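Long-range contact in particle-associated glycoside hydrolase (Acinetobacter phage Fri1, PDB 6C72), which probably depolymerises the capsular polysaccharide of Acinetobacter baumannii during phage entry, acting as a trimeric tailspike glycosidase: residues D301-Y313 against V334-P346. Residues are numbered along the deposited sequence; the frame is centred on the assembly and turned at random.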
loop_
_atom_site.group_PDB
_atom_site.type_symbol
_atom_site.label_atom_id
_atom_site.label_comp_id
_atom_site.label_asym_id
_atom_site.label_seq_id
_atom_site.Cartn_x
_atom_site.Cartn_y
_atom_site.Cartn_z
ATOM N N ASP A 301 7.101 10.837 -18.914
ATOM C CA ASP A 301 8.306 11.559 -18.507
ATOM C C ASP A 301 8.096 12.221 -17.149
ATOM O O ASP A 301 7.359 13.202 -17.039
ATOM C CB ASP A 301 8.681 12.597 -19.568
ATOM C CG ASP A 301 10.130 13.059 -19.465
ATOM O OD1 ASP A 301 10.924 12.435 -18.729
ATOM O OD2 ASP A 301 10.483 14.049 -20.138
ATOM N N ILE A 302 8.764 11.701 -16.119
ATOM C CA ILE A 302 8.927 12.428 -14.862
ATOM C C ILE A 302 10.266 13.147 -14.967
ATOM O O ILE A 302 11.317 12.543 -14.751
ATOM C CB ILE A 302 8.886 11.507 -13.646
ATOM C CG1 ILE A 302 7.539 10.804 -13.545
ATOM C CG2 ILE A 302 9.183 12.298 -12.389
ATOM C CD1 ILE A 302 7.459 9.825 -12.393
ATOM N N GLU A 303 10.238 14.429 -15.322
ATOM C CA GLU A 303 11.474 15.171 -15.572
ATOM C C GLU A 303 11.380 16.606 -15.073
ATOM O O GLU A 303 10.996 17.518 -15.815
ATOM C CB GLU A 303 11.839 15.144 -17.054
ATOM C CG GLU A 303 13.171 15.774 -17.343
ATOM C CD GLU A 303 13.655 15.533 -18.763
ATOM O OE1 GLU A 303 12.834 15.210 -19.654
ATOM O OE2 GLU A 303 14.873 15.676 -19.004
ATOM N N PRO A 304 11.774 16.850 -13.824
ATOM C CA PRO A 304 12.015 18.234 -13.382
ATOM C C PRO A 304 13.038 18.919 -14.277
ATOM O O PRO A 304 14.029 18.312 -14.698
ATOM C CB PRO A 304 12.551 18.059 -11.955
ATOM C CG PRO A 304 11.963 16.758 -11.495
ATOM C CD PRO A 304 11.897 15.876 -12.724
ATOM N N ASN A 305 12.792 20.194 -14.570
ATOM C CA ASN A 305 13.704 20.924 -15.432
ATOM C C ASN A 305 15.044 21.128 -14.729
ATOM O O ASN A 305 15.074 21.486 -13.546
ATOM C CB ASN A 305 13.103 22.271 -15.818
ATOM C CG ASN A 305 11.944 22.135 -16.784
ATOM O OD1 ASN A 305 12.141 21.909 -17.981
ATOM N ND2 ASN A 305 10.727 22.276 -16.274
ATOM N N PRO A 306 16.163 20.919 -15.427
ATOM C CA PRO A 306 17.474 21.140 -14.799
ATOM C C PRO A 306 17.596 22.573 -14.326
ATOM O O PRO A 306 17.002 23.487 -14.900
ATOM C CB PRO A 306 18.475 20.850 -15.926
ATOM C CG PRO A 306 17.706 20.026 -16.920
ATOM C CD PRO A 306 16.279 20.481 -16.828
ATOM N N ALA A 307 18.334 22.749 -13.230
ATOM C CA ALA A 307 18.678 24.068 -12.706
ATOM C C ALA A 307 17.439 24.896 -12.368
ATOM O O ALA A 307 17.448 26.119 -12.512
ATOM C CB ALA A 307 19.590 24.827 -13.677
ATOM N N THR A 308 16.366 24.240 -11.918
ATOM C CA THR A 308 15.204 24.916 -11.358
ATOM C C THR A 308 14.865 24.274 -10.025
ATOM O O THR A 308 15.491 23.298 -9.601
ATOM C CB THR A 308 13.971 24.846 -12.272
ATOM O OG1 THR A 308 13.443 23.516 -12.249
ATOM C CG2 THR A 308 14.322 25.232 -13.690
ATOM N N THR A 309 13.848 24.820 -9.375
ATOM C CA THR A 309 13.299 24.246 -8.158
ATOM C C THR A 309 12.300 23.137 -8.433
ATOM O O THR A 309 11.649 22.680 -7.488
ATOM C CB THR A 309 12.615 25.323 -7.324
ATOM O OG1 THR A 309 11.626 25.978 -8.138
ATOM C CG2 THR A 309 13.643 26.324 -6.770
ATOM N N ASP A 310 12.145 22.720 -9.691
ATOM C CA ASP A 310 11.260 21.606 -10.009
ATOM C C ASP A 310 11.620 20.363 -9.196
ATOM O O ASP A 310 12.795 20.009 -9.049
ATOM C CB ASP A 310 11.344 21.257 -11.492
ATOM C CG ASP A 310 10.700 22.281 -12.387
ATOM O OD1 ASP A 310 10.006 23.200 -11.897
ATOM O OD2 ASP A 310 10.918 22.160 -13.609
ATOM N N THR A 311 10.596 19.685 -8.689
ATOM C CA THR A 311 10.809 18.417 -8.021
ATOM C C THR A 311 9.532 17.598 -8.142
ATOM O O THR A 311 8.430 18.157 -8.172
ATOM C CB THR A 311 11.219 18.610 -6.548
ATOM O OG1 THR A 311 11.551 17.334 -5.984
ATOM C CG2 THR A 311 10.099 19.237 -5.733
ATOM N N VAL A 312 9.690 16.276 -8.270
ATOM C CA VAL A 312 8.564 15.352 -8.367
ATOM C C VAL A 312 8.809 14.178 -7.442
ATOM O O VAL A 312 9.887 13.580 -7.468
ATOM C CB VAL A 312 8.328 14.843 -9.799
ATOM C CG1 VAL A 312 7.200 13.822 -9.781
ATOM C CG2 VAL A 312 7.965 16.002 -10.702
ATOM N N TYR A 313 7.814 13.849 -6.627
ATOM C CA TYR A 313 7.955 12.725 -5.720
ATOM C C TYR A 313 6.565 12.272 -5.298
ATOM O O TYR A 313 5.587 12.995 -5.472
ATOM C CB TYR A 313 8.836 13.085 -4.508
ATOM C CG TYR A 313 8.433 14.334 -3.760
ATOM C CD1 TYR A 313 8.801 15.596 -4.220
ATOM C CD2 TYR A 313 7.689 14.253 -2.583
ATOM C CE1 TYR A 313 8.435 16.735 -3.543
ATOM C CE2 TYR A 313 7.320 15.397 -1.896
ATOM C CZ TYR A 313 7.695 16.637 -2.384
ATOM O OH TYR A 313 7.326 17.789 -1.710
ATOM N N VAL A 334 9.811 5.238 -19.989
ATOM C CA VAL A 334 9.075 5.792 -18.864
ATOM C C VAL A 334 10.149 6.269 -17.896
ATOM O O VAL A 334 10.809 5.454 -17.232
ATOM C CB VAL A 334 8.157 4.733 -18.235
ATOM C CG1 VAL A 334 7.324 5.297 -17.102
ATOM C CG2 VAL A 334 7.281 4.102 -19.319
ATOM N N LEU A 335 10.386 7.575 -17.872
ATOM C CA LEU A 335 11.538 8.142 -17.188
ATOM C C LEU A 335 11.169 8.544 -15.769
ATOM O O LEU A 335 10.106 9.121 -15.531
ATOM C CB LEU A 335 12.073 9.377 -17.921
ATOM C CG LEU A 335 12.558 9.280 -19.363
ATOM C CD1 LEU A 335 11.372 9.379 -20.312
ATOM C CD2 LEU A 335 13.599 10.354 -19.674
ATOM N N VAL A 336 12.060 8.247 -14.832
ATOM C CA VAL A 336 11.958 8.741 -13.468
ATOM C C VAL A 336 13.214 9.560 -13.182
ATOM O O VAL A 336 14.329 9.028 -13.220
ATOM C CB VAL A 336 11.795 7.601 -12.454
ATOM C CG1 VAL A 336 11.820 8.169 -11.024
ATOM C CG2 VAL A 336 10.515 6.846 -12.719
ATOM N N LYS A 337 13.040 10.847 -12.918
ATOM C CA LYS A 337 14.167 11.719 -12.595
ATOM C C LYS A 337 13.956 12.304 -11.207
ATOM O O LYS A 337 13.111 13.186 -11.019
ATOM C CB LYS A 337 14.328 12.830 -13.629
ATOM C CG LYS A 337 15.445 13.786 -13.274
ATOM C CD LYS A 337 15.533 14.934 -14.255
ATOM C CE LYS A 337 16.628 15.897 -13.843
ATOM N NZ LYS A 337 16.590 17.157 -14.646
ATOM N N GLU A 338 14.732 11.822 -10.246
ATOM C CA GLU A 338 14.756 12.425 -8.925
ATOM C C GLU A 338 15.566 13.711 -8.995
ATOM O O GLU A 338 16.669 13.725 -9.548
ATOM C CB GLU A 338 15.352 11.447 -7.902
ATOM C CG GLU A 338 15.275 11.910 -6.444
ATOM C CD GLU A 338 16.354 12.916 -6.105
ATOM O OE1 GLU A 338 17.480 12.751 -6.629
ATOM O OE2 GLU A 338 16.073 13.893 -5.364
ATOM N N GLN A 339 15.011 14.798 -8.461
ATOM C CA GLN A 339 15.741 16.065 -8.404
ATOM C C GLN A 339 15.251 16.877 -7.218
ATOM O O GLN A 339 14.081 17.275 -7.192
ATOM C CB GLN A 339 15.559 16.873 -9.686
ATOM C CG GLN A 339 16.124 18.299 -9.605
ATOM C CD GLN A 339 15.908 19.079 -10.900
ATOM O OE1 GLN A 339 16.399 18.691 -11.964
ATOM N NE2 GLN A 339 15.165 20.176 -10.812
ATOM N N ASN A 340 16.141 17.128 -6.252
ATOM C CA ASN A 340 15.852 18.029 -5.139
ATOM C C ASN A 340 14.614 17.598 -4.351
ATOM O O ASN A 340 13.877 18.439 -3.826
ATOM C CB ASN A 340 15.703 19.485 -5.622
ATOM C CG ASN A 340 16.976 20.028 -6.308
ATOM O OD1 ASN A 340 18.100 19.673 -5.947
ATOM N ND2 ASN A 340 16.796 20.915 -7.268
ATOM N N THR A 341 14.342 16.297 -4.291
ATOM C CA THR A 341 13.201 15.828 -3.519
ATOM C C THR A 341 13.524 15.900 -2.030
ATOM O O THR A 341 14.688 15.777 -1.634
ATOM C CB THR A 341 12.808 14.397 -3.903
ATOM O OG1 THR A 341 13.831 13.469 -3.499
ATOM C CG2 THR A 341 12.550 14.295 -5.418
ATOM N N PRO A 342 12.509 16.103 -1.186
ATOM C CA PRO A 342 12.779 16.306 0.250
ATOM C C PRO A 342 13.466 15.130 0.927
ATOM O O PRO A 342 14.278 15.346 1.839
ATOM C CB PRO A 342 11.387 16.550 0.840
ATOM C CG PRO A 342 10.423 15.932 -0.174
ATOM C CD PRO A 342 11.073 16.157 -1.502
ATOM N N THR A 343 13.173 13.895 0.533
ATOM C CA THR A 343 13.814 12.754 1.176
ATOM C C THR A 343 14.920 12.127 0.346
ATOM O O THR A 343 15.647 11.274 0.864
ATOM C CB THR A 343 12.791 11.668 1.525
ATOM O OG1 THR A 343 12.379 11.003 0.322
ATOM C CG2 THR A 343 11.590 12.257 2.261
ATOM N N GLY A 344 15.117 12.553 -0.886
ATOM C CA GLY A 344 16.112 11.919 -1.719
ATOM C C GLY A 344 15.617 10.731 -2.511
ATOM O O GLY A 344 16.370 10.206 -3.341
ATOM N N SER A 345 14.374 10.293 -2.282
ATOM C CA SER A 345 13.731 9.279 -3.090
ATOM C C SER A 345 12.581 9.909 -3.868
ATOM O O SER A 345 11.869 10.766 -3.333
ATOM C CB SER A 345 13.200 8.129 -2.224
ATOM O OG SER A 345 12.405 7.234 -2.975
ATOM N N PRO A 346 12.412 9.575 -5.149
ATOM C CA PRO A 346 11.213 10.037 -5.858
ATOM C C PRO A 346 9.953 9.312 -5.399
ATOM O O PRO A 346 8.846 9.784 -5.693
ATOM C CB PRO A 346 11.538 9.734 -7.324
ATOM C CG PRO A 346 12.426 8.502 -7.231
ATOM C CD PRO A 346 13.237 8.667 -5.968
HETATM O O HOH W 1 16.404 16.480 -17.182
HETATM O O HOH W 2 12.098 14.434 -8.675
#
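Parallel strand pairing that runs out into loop-on-loop packing joins 301-313 to 334-346, two equivalent strand-to-turn passages on successive coils. The strand part is brief: Ile302 N donates to Leu335 O (3.0 Å), and a weak bond returns from Lys337 N to Ile302 O. Beyond it, Lys337 and Gln339 reach across with extended side chains. With CG anti to the backbone N (chi1 177°) and every later torsion extended, the Lys337 chain passes Pro304 and brings NZ to Pro304 O, 2.8 Å away. The same ammonium also bonds Gln339 OE1 and, through a water, Glu303 OE2, so one charge ties three groups together. This stacking of like segments, coil upon coil, fits the right-handed parallel beta-helix common in phage tailspikes. Amide nitrogen NE2 of Gln339 enters the 305-308 type II turn, bonding Asn305 O at 3.0 Å with an N-H...O angle of 162°; Thr308 OG1 reaches that oxygen from the opposite face, and a weak second bond goes from NE2 to Asp310 O. Asp310 OD2 in turn takes both N and ND2 of Asn305, pinning Asn305 to Asp310 across the base of the loop, while Arg247 pairs with its OD1. Further along, Thr311 OG1 donates to Gln339 O (2.8 Å), and a water links Val312 N with Lys337 O and Gln339 N. The Pro342 ring lies over one face of Tyr313: CD sits 3.5 Å from the centroid of the Tyr313 ring, 15° off the normal, a CH-pi contact. His278, a zinc ligand in this protein, stacks on the same tyrosine, and Pro342 O bonds Thr402 of the second subunit.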